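Long-range contacts in polyisoprenyl-teichoic acid--peptidoglycan teichoic acid transferase TagV (Bacillus subtilis, PDB 6UF3), which belongs to the LytR-CpsA-Psr family, a group of bacterial cell-envelope transferases built around a mixed beta sheet packed with helices: residues V111-D116 with G134-N139; G98-I103 with E142-A147. One frame throughout, in Å; residues are numbered along the deposited sequence.

Interaction 1. Residues V111-D116 with G134-N139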
loop_
_atom_site.group_PDB
_atom_site.type_symbol
_atom_site.label_atom_id
_atom_site.label_comp_id
_atom_site.label_asym_id
_atom_site.label_seq_id
_atom_site.Cartn_x
_atom_site.Cartn_y
_atom_site.Cartn_z
ATOM N N VAL A 111 -5.419 14.388 6.763
ATOM C CA VAL A 111 -6.410 13.594 6.041
ATOM C C VAL A 111 -7.780 14.245 6.167
ATOM O O VAL A 111 -8.079 14.961 7.125
ATOM C CB VAL A 111 -6.494 12.124 6.523
ATOM C CG1 VAL A 111 -5.186 11.367 6.257
ATOM C CG2 VAL A 111 -6.882 12.060 7.995
ATOM N N ASP A 112 -8.628 13.962 5.183
ATOM C CA ASP A 112 -10.015 14.422 5.170
ATOM C C ASP A 112 -10.889 13.292 5.712
ATOM O O ASP A 112 -11.217 12.346 4.991
ATOM C CB ASP A 112 -10.431 14.837 3.764
ATOM C CG ASP A 112 -11.699 15.670 3.752
ATOM O OD1 ASP A 112 -12.255 15.932 4.840
ATOM O OD2 ASP A 112 -12.136 16.066 2.651
ATOM N N VAL A 113 -11.246 13.388 6.990
ATOM C CA VAL A 113 -12.048 12.368 7.674
ATOM C C VAL A 113 -13.454 12.337 7.083
ATOM O O VAL A 113 -14.101 13.395 6.966
ATOM C CB VAL A 113 -12.091 12.663 9.183
ATOM C CG1 VAL A 113 -12.997 11.675 9.900
ATOM C CG2 VAL A 113 -10.682 12.619 9.759
ATOM N N PRO A 114 -13.984 11.161 6.714
ATOM C CA PRO A 114 -15.292 11.116 6.043
ATOM C C PRO A 114 -16.476 11.278 6.982
ATOM O O PRO A 114 -17.509 11.828 6.584
ATOM C CB PRO A 114 -15.290 9.731 5.386
ATOM C CG PRO A 114 -14.438 8.911 6.270
ATOM C CD PRO A 114 -13.349 9.834 6.776
ATOM N N PHE A 115 -16.353 10.809 8.223
ATOM C CA PHE A 115 -17.447 10.897 9.181
ATOM C C PHE A 115 -16.882 10.759 10.586
ATOM O O PHE A 115 -15.765 10.276 10.780
ATOM C CB PHE A 115 -18.510 9.823 8.919
ATOM C CG PHE A 115 -17.948 8.432 8.840
ATOM C CD1 PHE A 115 -17.760 7.680 9.990
ATOM C CD2 PHE A 115 -17.586 7.887 7.619
ATOM C CE1 PHE A 115 -17.228 6.409 9.924
ATOM C CE2 PHE A 115 -17.056 6.614 7.545
ATOM C CZ PHE A 115 -16.878 5.874 8.699
ATOM N N ASP A 116 -17.680 11.175 11.566
ATOM C CA ASP A 116 -17.255 11.106 12.958
ATOM C C ASP A 116 -17.225 9.659 13.434
ATOM O O ASP A 116 -18.159 8.892 13.179
ATOM C CB ASP A 116 -18.196 11.929 13.834
ATOM C CG ASP A 116 -18.022 13.420 13.635
ATOM O OD1 ASP A 116 -18.046 13.870 12.470
ATOM O OD2 ASP A 116 -17.867 14.141 14.642
ATOM N N GLY A 134 -14.114 15.951 8.388
ATOM C CA GLY A 134 -13.383 17.108 7.917
ATOM C C GLY A 134 -11.889 16.932 8.110
ATOM O O GLY A 134 -11.388 15.843 8.400
ATOM N N GLU A 135 -11.168 18.030 7.929
ATOM C CA GLU A 135 -9.716 17.966 7.960
ATOM C C GLU A 135 -9.227 17.639 9.366
ATOM O O GLU A 135 -9.735 18.171 10.358
ATOM C CB GLU A 135 -9.123 19.293 7.474
ATOM C CG GLU A 135 -7.815 19.704 8.139
ATOM C CD GLU A 135 -6.630 18.861 7.692
ATOM O OE1 GLU A 135 -6.747 18.158 6.661
ATOM O OE2 GLU A 135 -5.584 18.903 8.379
ATOM N N MET A 136 -8.247 16.736 9.448
ATOM C CA MET A 136 -7.577 16.439 10.706
ATOM C C MET A 136 -6.095 16.223 10.448
ATOM O O MET A 136 -5.695 15.706 9.397
ATOM C CB MET A 136 -8.148 15.187 11.397
ATOM C CG MET A 136 -9.478 15.380 12.110
ATOM S SD MET A 136 -9.851 13.935 13.133
ATOM C CE MET A 136 -8.798 14.218 14.556
ATOM N N HIS A 137 -5.287 16.591 11.440
ATOM C CA HIS A 137 -3.857 16.311 11.453
ATOM C C HIS A 137 -3.595 15.242 12.508
ATOM O O HIS A 137 -3.718 15.506 13.706
ATOM C CB HIS A 137 -3.051 17.578 11.745
ATOM C CG HIS A 137 -1.592 17.433 11.447
ATOM N ND1 HIS A 137 -1.042 17.790 10.236
ATOM C CD2 HIS A 137 -0.574 16.946 12.196
ATOM C CE1 HIS A 137 0.255 17.533 10.253
ATOM N NE2 HIS A 137 0.564 17.022 11.432
ATOM N N LEU A 138 -3.232 14.042 12.062
ATOM C CA LEU A 138 -3.098 12.887 12.936
ATOM C C LEU A 138 -1.639 12.591 13.245
ATOM O O LEU A 138 -0.777 12.686 12.370
ATOM C CB LEU A 138 -3.730 11.653 12.291
ATOM C CG LEU A 138 -5.131 11.843 11.714
ATOM C CD1 LEU A 138 -5.562 10.555 11.036
ATOM C CD2 LEU A 138 -6.120 12.233 12.798
ATOM N N ASN A 139 -1.372 12.213 14.492
ATOM C CA ASN A 139 -0.070 11.670 14.859
ATOM C C ASN A 139 -0.058 10.171 14.533
ATOM O O ASN A 139 -1.018 9.627 13.982
ATOM C CB ASN A 139 0.244 11.973 16.324
ATOM C CG ASN A 139 -0.751 11.352 17.298
ATOM O OD1 ASN A 139 -1.340 10.306 17.029
ATOM N ND2 ASN A 139 -0.924 11.991 18.447
#
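M136 sets its CG anti to its own carbonyl carbon (chi1 -77°), and the sulfur that follows lies against V113, whose CG2 is likewise anti to its carbonyl carbon. The two side chains approach obliquely, with V113 CG2 3.7 Å from M136 SD and the methionine CB and CG also beside this methyl. Two residues earlier on one strand and two later on the other, V111 and L138 cross at about a right angle and meet through single methyls, V111 CG2 and L138 CD1, 3.6 Å apart.

V111, V113 and M136 share one face of an antiparallel two-stranded ladder, and L138 points toward the other strand. Hydrogen-bonded pairs (V111 with M136, V113 with G134) alternate with the non-hydrogen-bonded pair D112 and E135. The short strand axes run at 130°, well twisted from exact antiparallelism. V111 N donates to M136 O at 3.0 Å, and V111 O accepts from M136 N at 2.9 Å. In the second pair V113 N reaches G134 O at 2.8 Å from above the carbonyl plane, 42° out of it, while the return bond from G134 N to V113 O is straighter at its hydrogen.

On the other face D112 brings OD1 over the G134 backbone, 3.4 Å from G134 C. E135 folds back at chi2, and its OE1 stops 3.5 Å from V111 O; since both are acceptors, no bond joins them. Y146 of helix 140-148 covers V111, V113 and L138, and F131 of strand 129-131 is touched by V113, M136 and L138.

Interaction 2. Residues G98-I103 with E142-A147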
loop_
_atom_site.group_PDB
_atom_site.type_symbol
_atom_site.label_atom_id
_atom_site.label_comp_id
_atom_site.label_asym_id
_atom_site.label_seq_id
_atom_site.Cartn_x
_atom_site.Cartn_y
_atom_site.Cartn_z
ATOM N N GLY A 98 6.362 0.361 13.238
ATOM C CA GLY A 98 7.093 1.088 12.217
ATOM C C GLY A 98 6.239 2.151 11.557
ATOM O O GLY A 98 6.719 3.246 11.247
ATOM N N PHE A 99 4.961 1.846 11.344
ATOM C CA PHE A 99 4.072 2.802 10.699
ATOM C C PHE A 99 3.889 4.035 11.566
ATOM O O PHE A 99 3.953 5.180 11.072
ATOM C CB PHE A 99 2.720 2.145 10.407
ATOM C CG PHE A 99 1.675 3.115 9.912
ATOM C CD1 PHE A 99 1.662 3.524 8.587
ATOM C CD2 PHE A 99 0.718 3.622 10.779
ATOM C CE1 PHE A 99 0.716 4.423 8.136
ATOM C CE2 PHE A 99 -0.237 4.517 10.329
ATOM C CZ PHE A 99 -0.238 4.916 9.008
ATOM N N LYS A 100 3.615 3.818 12.860
ATOM C CA LYS A 100 3.503 4.949 13.772
ATOM C C LYS A 100 4.781 5.776 13.764
ATOM O O LYS A 100 4.719 7.011 13.767
ATOM C CB LYS A 100 3.192 4.470 15.192
ATOM C CG LYS A 100 1.780 3.951 15.374
ATOM C CD LYS A 100 1.456 3.726 16.836
ATOM C CE LYS A 100 2.497 2.844 17.499
ATOM N NZ LYS A 100 2.129 2.524 18.906
ATOM N N ASP A 101 5.945 5.109 13.761
ATOM C CA ASP A 101 7.215 5.837 13.731
ATOM C C ASP A 101 7.332 6.700 12.480
ATOM O O ASP A 101 7.740 7.866 12.560
ATOM C CB ASP A 101 8.399 4.867 13.817
ATOM C CG ASP A 101 9.732 5.589 13.979
ATOM O OD1 ASP A 101 9.865 6.362 14.948
ATOM O OD2 ASP A 101 10.642 5.390 13.141
ATOM N N VAL A 102 6.994 6.140 11.317
ATOM C CA VAL A 102 7.057 6.904 10.072
ATOM C C VAL A 102 6.218 8.165 10.195
ATOM O O VAL A 102 6.686 9.275 9.914
ATOM C CB VAL A 102 6.589 6.052 8.879
ATOM C CG1 VAL A 102 6.462 6.931 7.632
ATOM C CG2 VAL A 102 7.545 4.893 8.623
ATOM N N ILE A 103 4.971 8.009 10.648
ATOM C CA ILE A 103 4.060 9.153 10.724
ATOM C C ILE A 103 4.583 10.194 11.706
ATOM O O ILE A 103 4.507 11.411 11.461
ATOM C CB ILE A 103 2.640 8.683 11.098
ATOM C CG1 ILE A 103 2.100 7.692 10.062
ATOM C CG2 ILE A 103 1.692 9.881 11.239
ATOM C CD1 ILE A 103 1.981 8.274 8.642
ATOM N N GLU A 142 -2.865 8.025 16.177
ATOM C CA GLU A 142 -4.146 8.348 15.562
ATOM C C GLU A 142 -4.218 7.840 14.127
ATOM O O GLU A 142 -5.265 7.345 13.691
ATOM C CB GLU A 142 -4.374 9.863 15.619
ATOM C CG GLU A 142 -4.497 10.395 17.045
ATOM C CD GLU A 142 -4.380 11.904 17.128
ATOM O OE1 GLU A 142 -4.849 12.468 18.134
ATOM O OE2 GLU A 142 -3.823 12.519 16.193
ATOM N N ALA A 143 -3.120 7.953 13.377
ATOM C CA ALA A 143 -3.133 7.514 11.986
ATOM C C ALA A 143 -3.279 6.001 11.891
ATOM O O ALA A 143 -3.962 5.494 10.990
ATOM C CB ALA A 143 -1.864 7.983 11.271
ATOM N N LEU A 144 -2.666 5.271 12.829
ATOM C CA LEU A 144 -2.843 3.819 12.882
ATOM C C LEU A 144 -4.291 3.458 13.174
ATOM O O LEU A 144 -4.873 2.592 12.504
ATOM C CB LEU A 144 -1.919 3.211 13.937
ATOM C CG LEU A 144 -2.007 1.683 14.051
ATOM C CD1 LEU A 144 -1.567 1.065 12.736
ATOM C CD2 LEU A 144 -1.180 1.141 15.214
ATOM N N ALA A 145 -4.889 4.102 14.185
ATOM C CA ALA A 145 -6.288 3.819 14.496
ATOM C C ALA A 145 -7.190 4.153 13.314
ATOM O O ALA A 145 -8.163 3.439 13.041
ATOM C CB ALA A 145 -6.729 4.588 15.744
ATOM N N TYR A 146 -6.883 5.245 12.608
ATOM C CA TYR A 146 -7.618 5.611 11.403
ATOM C C TYR A 146 -7.527 4.514 10.348
ATOM O O TYR A 146 -8.533 4.158 9.720
ATOM C CB TYR A 146 -7.062 6.933 10.864
ATOM C CG TYR A 146 -7.859 7.568 9.749
ATOM C CD1 TYR A 146 -9.067 8.198 10.008
ATOM C CD2 TYR A 146 -7.391 7.549 8.436
ATOM C CE1 TYR A 146 -9.791 8.796 8.994
ATOM C CE2 TYR A 146 -8.112 8.141 7.408
ATOM C CZ TYR A 146 -9.311 8.763 7.698
ATOM O OH TYR A 146 -10.043 9.355 6.700
ATOM N N ALA A 147 -6.324 3.962 10.149
ATOM C CA ALA A 147 -6.126 2.927 9.138
ATOM C C ALA A 147 -6.801 1.622 9.521
ATOM O O ALA A 147 -7.213 0.863 8.637
ATOM C CB ALA A 147 -4.635 2.677 8.913
#
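The phenyl ring of F99 has I103 CG1 over one face, 3.8 Å above the plane and offset toward the rim, while the peptide between A143 and L144 meets it at the edge. A143 C and L144 N both lie in the plane of the ring, so the peptide meets the aromatic edge. The leading atom is F99 CE2, 3.6 Å from L144 N. F99 CB points toward the other helix, and chi1 of 172° sets CG anti to the backbone N.

Two aliphatic side chains flank the CE2 edge from opposite sides of the ring plane, A143 CB on the side of I103. The methyl of A143 is 3.9 Å from F99 CE2 and also meets I103, its CB being 4.0 Å from I103 CG2; one small residue thus faces two large ones. L144 comes obliquely to the ring with one branch, CD1 lying 3.9 Å from F99 CD2. Its other branch serves K100: L144 CD2 is 4.0 Å from K100 CD, and the lysine CG rests near L144 CB. Only the hydrocarbon part of K100 takes part here. Its chain bends at chi3 (-53°), and the ammonium group beyond forms a salt bridge with D122.

No hydrogen bond crosses between the segments; within each helix, bonds such as A147 N to A143 O run along the turn. I167 of helix 158-177 adds a further apolar partner to both F99 and A147. Closest approach of the short axes is 9.4 Å, at 126° between directions, and the arrangement is ordinary apolar helix-helix packing, by which helix 140-148 is laid against helix 96-105, the helix that follows strand 90-94 of the mixed sheet.

After the first strands of the mixed sheet and helix 72-84, the chain leaves strand 90-94 for helix 96-105, the first partner of interaction 2, and turns almost at once into strand 109-113, the first partner of interaction 1. An excursion through strands 117-119 and 129-131 returns it to strand 134-138, which closes interaction 1; helix 140-148 follows and closes interaction 2. The loops nest, the strand pair within the helix pair, without crossing. With centres about 13 Å apart they still touch: Y146 OH packs against D112, V113 and P114, and I103 reaches N139. Together they join a peripheral two-stranded sheet, through helix 140-148, to helix 96-105, next after strand 90-94.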